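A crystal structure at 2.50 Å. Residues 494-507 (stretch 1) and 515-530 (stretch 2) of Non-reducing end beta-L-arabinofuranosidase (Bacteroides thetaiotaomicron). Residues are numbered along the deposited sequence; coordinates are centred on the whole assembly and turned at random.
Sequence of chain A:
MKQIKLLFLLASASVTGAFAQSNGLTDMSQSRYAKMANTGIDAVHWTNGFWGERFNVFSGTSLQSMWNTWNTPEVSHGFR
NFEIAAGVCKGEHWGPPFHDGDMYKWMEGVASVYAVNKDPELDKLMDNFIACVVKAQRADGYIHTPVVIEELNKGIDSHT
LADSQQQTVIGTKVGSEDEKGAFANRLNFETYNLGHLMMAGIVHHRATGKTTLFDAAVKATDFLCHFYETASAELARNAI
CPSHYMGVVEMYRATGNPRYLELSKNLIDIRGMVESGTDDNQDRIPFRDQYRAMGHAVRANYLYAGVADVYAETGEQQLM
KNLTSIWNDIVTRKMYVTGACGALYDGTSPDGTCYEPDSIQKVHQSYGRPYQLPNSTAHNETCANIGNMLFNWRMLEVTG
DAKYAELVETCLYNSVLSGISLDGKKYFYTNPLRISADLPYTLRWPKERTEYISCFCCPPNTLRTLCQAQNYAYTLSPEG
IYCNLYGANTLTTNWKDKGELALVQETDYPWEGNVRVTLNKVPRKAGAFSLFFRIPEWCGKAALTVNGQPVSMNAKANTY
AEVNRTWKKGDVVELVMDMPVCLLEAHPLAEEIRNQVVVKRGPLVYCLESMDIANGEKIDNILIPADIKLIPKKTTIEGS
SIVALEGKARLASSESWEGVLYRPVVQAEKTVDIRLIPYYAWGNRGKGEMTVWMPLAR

Stretch 1 494-507: NWKDKGELALVQET
Stretch 2, residues 515-530: VRVTLNKVPRKAGAFS

Strands 500-506 and 515-521 run antiparallel, their axes at 150° and 4.5 Å at closest approach. Val-504 pairs with Thr-518 (N to O 2.7 Å in both directions) and Glu-506 with Arg-516 (Glu-506 N to Arg-516 O 2.7 Å, Arg-516 N to Glu-506 O 2.9 Å). A bulge then shifts the register by one: Ala-502 N reaches Lys-521 O at 2.9 Å, while Ala-502 O accepts Asn-520 N at 3.0 Å and, weakly, Lys-521 N at 3.3 Å. Asn-520, at phi/psi -77/-62, breaks the extended backbone there, and its CA-to-CB bond points toward the partner strand.

Leu-503, Gln-505, Val-517 and Leu-519 share one face. Leu-503 takes chi1 p and chi2 p, bringing CD2 to 4.0 Å from Val-517 CG1; Leu-519 (m, t) sets CD2 4.1 Å from Leu-503 CB and 4.2 Å from Leu-501 CD2. On the other face, Glu-506 (m, t) meets Arg-516, extended through chi2 (t, t) and turning at chi3 (m), in a long salt bridge, OE1 to NH1 3.9 Å.

Beyond this strand pair, Trp-495 (t, chi2 67°), in a loop, meets Phe-529 (p, chi2 -84°) of the following strand. The CA-to-CB bonds of both point toward the other stretch; their rings lie obliquely, planes at 34°, with Trp-495 CH2 3.5 Å from Phe-529 CB. From the first strand, Leu-501 (t, t) places CD1 3.6 Å from Phe-529 CZ. At 134/-173 a CB on Gly-499 would be jammed against the carbonyl O of Lys-498, and it would also sit tight against Pro-523 CB, so the position calls for glycine.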

# COMPACT_ATOMS: atom_id res chain seq x y z
N ASN A 494 19.95 2.79 -16.22
CA ASN A 494 20.86 2.31 -17.25
C ASN A 494 20.09 1.22 -17.96
O ASN A 494 19.53 0.36 -17.30
CB ASN A 494 22.15 1.75 -16.64
CG ASN A 494 23.30 1.74 -17.63
OD1 ASN A 494 23.28 1.00 -18.63
ND2 ASN A 494 24.31 2.56 -17.37
N TRP A 495 20.06 1.26 -19.30
CA TRP A 495 19.25 0.30 -20.05
C TRP A 495 20.08 -0.82 -20.69
O TRP A 495 20.52 -0.71 -21.83
CB TRP A 495 18.32 1.00 -21.06
CG TRP A 495 17.21 0.07 -21.46
CD1 TRP A 495 16.18 -0.43 -20.66
CD2 TRP A 495 17.07 -0.55 -22.73
NE1 TRP A 495 15.39 -1.30 -21.38
CE2 TRP A 495 15.92 -1.40 -22.65
CE3 TRP A 495 17.79 -0.47 -23.93
CZ2 TRP A 495 15.48 -2.15 -23.75
CZ3 TRP A 495 17.36 -1.23 -25.02
CH2 TRP A 495 16.21 -2.06 -24.93
N LYS A 496 20.25 -1.91 -19.93
CA LYS A 496 21.09 -3.06 -20.29
C LYS A 496 22.54 -2.62 -20.33
O LYS A 496 22.87 -1.58 -19.75
CB LYS A 496 20.63 -3.70 -21.62
CG LYS A 496 19.12 -3.81 -21.76
CD LYS A 496 18.67 -5.07 -22.48
CE LYS A 496 17.34 -4.91 -23.18
NZ LYS A 496 16.97 -6.12 -23.94
N ASP A 497 23.41 -3.40 -20.97
CA ASP A 497 24.79 -2.96 -21.24
C ASP A 497 24.79 -1.99 -22.45
O ASP A 497 25.29 -2.35 -23.53
CB ASP A 497 25.70 -4.20 -21.47
CG ASP A 497 27.21 -3.89 -21.37
OD1 ASP A 497 27.60 -2.71 -21.22
OD2 ASP A 497 28.02 -4.85 -21.43
N LYS A 498 24.22 -0.79 -22.27
CA LYS A 498 24.05 0.20 -23.36
C LYS A 498 24.34 1.66 -22.96
O LYS A 498 24.86 2.41 -23.76
CB LYS A 498 22.64 0.16 -23.96
CG LYS A 498 22.16 -1.19 -24.51
CD LYS A 498 22.12 -1.23 -26.04
CE LYS A 498 21.39 -2.46 -26.59
NZ LYS A 498 22.30 -3.56 -26.98
N GLY A 499 23.96 2.06 -21.75
CA GLY A 499 24.16 3.44 -21.28
C GLY A 499 22.89 3.97 -20.62
O GLY A 499 21.92 3.23 -20.43
N GLU A 500 22.91 5.26 -20.27
CA GLU A 500 21.81 5.91 -19.59
C GLU A 500 20.59 6.02 -20.47
O GLU A 500 20.69 6.21 -21.68
CB GLU A 500 22.16 7.34 -19.16
CG GLU A 500 22.64 7.49 -17.72
CD GLU A 500 22.51 8.92 -17.19
OE1 GLU A 500 21.91 9.80 -17.87
OE2 GLU A 500 23.03 9.15 -16.06
N LEU A 501 19.43 5.90 -19.84
CA LEU A 501 18.17 6.28 -20.43
C LEU A 501 17.56 7.14 -19.38
O LEU A 501 17.43 6.71 -18.24
CB LEU A 501 17.32 5.05 -20.71
CG LEU A 501 16.08 5.26 -21.57
CD1 LEU A 501 15.61 3.92 -22.12
CD2 LEU A 501 14.98 5.97 -20.80
N ALA A 502 17.22 8.37 -19.72
CA ALA A 502 16.60 9.28 -18.77
C ALA A 502 15.31 9.77 -19.34
O ALA A 502 15.25 10.05 -20.53
CB ALA A 502 17.52 10.44 -18.47
N LEU A 503 14.27 9.87 -18.53
CA LEU A 503 13.05 10.48 -19.02
C LEU A 503 12.40 11.39 -17.97
O LEU A 503 12.75 11.37 -16.80
CB LEU A 503 12.09 9.44 -19.60
CG LEU A 503 11.61 8.28 -18.72
CD1 LEU A 503 10.47 8.69 -17.79
CD2 LEU A 503 11.16 7.11 -19.59
N VAL A 504 11.51 12.24 -18.45
CA VAL A 504 10.83 13.21 -17.62
C VAL A 504 9.32 13.03 -17.80
O VAL A 504 8.81 13.03 -18.93
CB VAL A 504 11.23 14.65 -17.98
CG1 VAL A 504 10.70 15.62 -16.93
CG2 VAL A 504 12.73 14.76 -18.04
N GLN A 505 8.62 12.88 -16.67
CA GLN A 505 7.19 12.66 -16.65
C GLN A 505 6.56 13.93 -16.13
O GLN A 505 6.92 14.39 -15.05
CB GLN A 505 6.86 11.48 -15.73
CG GLN A 505 5.35 11.22 -15.59
CD GLN A 505 4.99 9.77 -15.29
OE1 GLN A 505 5.80 8.87 -15.45
NE2 GLN A 505 3.79 9.55 -14.88
N GLU A 506 5.63 14.50 -16.90
CA GLU A 506 4.93 15.71 -16.47
C GLU A 506 3.45 15.39 -16.45
O GLU A 506 2.94 14.84 -17.41
CB GLU A 506 5.22 16.85 -17.42
CG GLU A 506 6.69 16.97 -17.82
CD GLU A 506 6.99 18.26 -18.57
OE1 GLU A 506 6.79 18.32 -19.81
OE2 GLU A 506 7.40 19.22 -17.89
N THR A 507 2.80 15.71 -15.33
CA THR A 507 1.34 15.49 -15.16
C THR A 507 0.85 16.06 -13.83
O THR A 507 1.64 16.14 -12.89
CB THR A 507 0.98 14.01 -15.19
OG1 THR A 507 -0.42 13.88 -14.97
CG2 THR A 507 1.78 13.20 -14.11
N VAL A 515 -0.88 12.73 -19.00
CA VAL A 515 0.53 12.40 -18.74
C VAL A 515 1.40 12.63 -19.98
O VAL A 515 1.03 12.31 -21.09
CB VAL A 515 0.69 10.96 -18.21
CG1 VAL A 515 2.13 10.67 -17.78
CG2 VAL A 515 -0.25 10.75 -17.04
N ARG A 516 2.57 13.21 -19.75
CA ARG A 516 3.53 13.39 -20.79
C ARG A 516 4.83 12.79 -20.32
O ARG A 516 5.33 13.17 -19.25
CB ARG A 516 3.73 14.87 -21.08
CG ARG A 516 4.76 15.17 -22.16
CD ARG A 516 4.93 16.65 -22.33
NE ARG A 516 3.70 17.27 -22.80
CZ ARG A 516 3.53 18.57 -23.00
NH1 ARG A 516 4.52 19.44 -22.77
NH2 ARG A 516 2.36 19.01 -23.43
N VAL A 517 5.35 11.88 -21.15
CA VAL A 517 6.66 11.29 -20.97
C VAL A 517 7.58 11.86 -22.05
O VAL A 517 7.31 11.77 -23.25
CB VAL A 517 6.60 9.74 -20.99
CG1 VAL A 517 7.99 9.11 -20.85
CG2 VAL A 517 5.71 9.27 -19.85
N THR A 518 8.66 12.49 -21.59
CA THR A 518 9.62 13.11 -22.47
C THR A 518 10.92 12.36 -22.29
O THR A 518 11.35 12.19 -21.16
CB THR A 518 9.82 14.59 -22.09
OG1 THR A 518 8.53 15.24 -21.98
CG2 THR A 518 10.69 15.28 -23.11
N LEU A 519 11.54 11.93 -23.40
CA LEU A 519 12.83 11.23 -23.39
C LEU A 519 14.04 12.13 -23.50
O LEU A 519 14.31 12.60 -24.59
CB LEU A 519 12.88 10.27 -24.57
CG LEU A 519 11.91 9.12 -24.40
CD1 LEU A 519 11.59 8.56 -25.76
CD2 LEU A 519 12.50 8.03 -23.48
N ASN A 520 14.78 12.34 -22.41
CA ASN A 520 15.98 13.20 -22.44
C ASN A 520 17.15 12.49 -23.05
O ASN A 520 17.65 12.94 -24.04
CB ASN A 520 16.42 13.67 -21.06
CG ASN A 520 15.42 14.58 -20.40
OD1 ASN A 520 15.47 14.75 -19.18
ND2 ASN A 520 14.51 15.17 -21.18
N LYS A 521 17.58 11.39 -22.46
CA LYS A 521 18.73 10.63 -22.97
C LYS A 521 18.26 9.26 -23.37
O LYS A 521 17.53 8.61 -22.62
CB LYS A 521 19.85 10.53 -21.93
CG LYS A 521 20.20 11.87 -21.31
CD LYS A 521 21.68 12.07 -21.07
CE LYS A 521 22.07 13.51 -21.39
NZ LYS A 521 23.50 13.76 -21.09
N VAL A 522 18.62 8.87 -24.59
CA VAL A 522 18.44 7.51 -25.08
C VAL A 522 19.83 7.10 -25.43
O VAL A 522 20.54 7.86 -26.11
CB VAL A 522 17.56 7.46 -26.35
CG1 VAL A 522 17.54 6.06 -26.96
CG2 VAL A 522 16.13 7.89 -26.04
N PRO A 523 20.26 5.90 -24.99
CA PRO A 523 21.59 5.47 -25.45
C PRO A 523 21.53 5.12 -26.95
O PRO A 523 20.51 4.60 -27.42
CB PRO A 523 21.90 4.26 -24.58
CG PRO A 523 20.61 3.85 -23.93
CD PRO A 523 19.53 4.82 -24.29
N ARG A 524 22.59 5.45 -27.69
CA ARG A 524 22.57 5.38 -29.16
C ARG A 524 22.43 3.97 -29.73
O ARG A 524 21.86 3.79 -30.79
CB ARG A 524 23.78 6.09 -29.79
CG ARG A 524 23.68 7.62 -29.84
CD ARG A 524 24.96 8.29 -30.37
NE ARG A 524 25.01 9.74 -30.07
CZ ARG A 524 26.08 10.53 -30.20
NH1 ARG A 524 27.25 10.05 -30.64
NH2 ARG A 524 25.99 11.82 -29.89
N LYS A 525 22.94 2.97 -29.00
CA LYS A 525 22.91 1.58 -29.47
C LYS A 525 21.71 0.75 -28.98
O LYS A 525 21.68 -0.47 -29.21
CB LYS A 525 24.22 0.87 -29.08
CG LYS A 525 25.47 1.43 -29.77
CD LYS A 525 25.51 1.15 -31.27
CE LYS A 525 26.87 1.51 -31.86
NZ LYS A 525 27.04 0.97 -33.23
N ALA A 526 20.72 1.38 -28.33
CA ALA A 526 19.46 0.69 -28.00
C ALA A 526 18.71 0.51 -29.30
O ALA A 526 18.84 1.34 -30.20
CB ALA A 526 18.63 1.49 -27.01
N GLY A 527 17.94 -0.57 -29.41
CA GLY A 527 17.27 -0.88 -30.67
C GLY A 527 15.97 -0.13 -30.74
O GLY A 527 15.88 1.05 -30.39
N ALA A 528 14.95 -0.82 -31.23
CA ALA A 528 13.58 -0.52 -30.84
C ALA A 528 13.41 -1.12 -29.45
O ALA A 528 14.03 -2.14 -29.12
CB ALA A 528 12.57 -1.13 -31.81
N PHE A 529 12.61 -0.46 -28.63
CA PHE A 529 12.16 -0.99 -27.34
C PHE A 529 10.88 -0.26 -26.98
O PHE A 529 10.62 0.84 -27.52
CB PHE A 529 13.24 -0.81 -26.26
CG PHE A 529 13.54 0.62 -25.93
CD1 PHE A 529 14.45 1.34 -26.69
CD2 PHE A 529 12.93 1.25 -24.86
CE1 PHE A 529 14.73 2.68 -26.39
CE2 PHE A 529 13.21 2.58 -24.56
CZ PHE A 529 14.11 3.30 -25.32
N SER A 530 10.09 -0.84 -26.07
CA SER A 530 8.74 -0.34 -25.79
C SER A 530 8.64 0.63 -24.61
O SER A 530 9.49 0.65 -23.70
CB SER A 530 7.79 -1.51 -25.58
OG SER A 530 7.50 -2.19 -26.79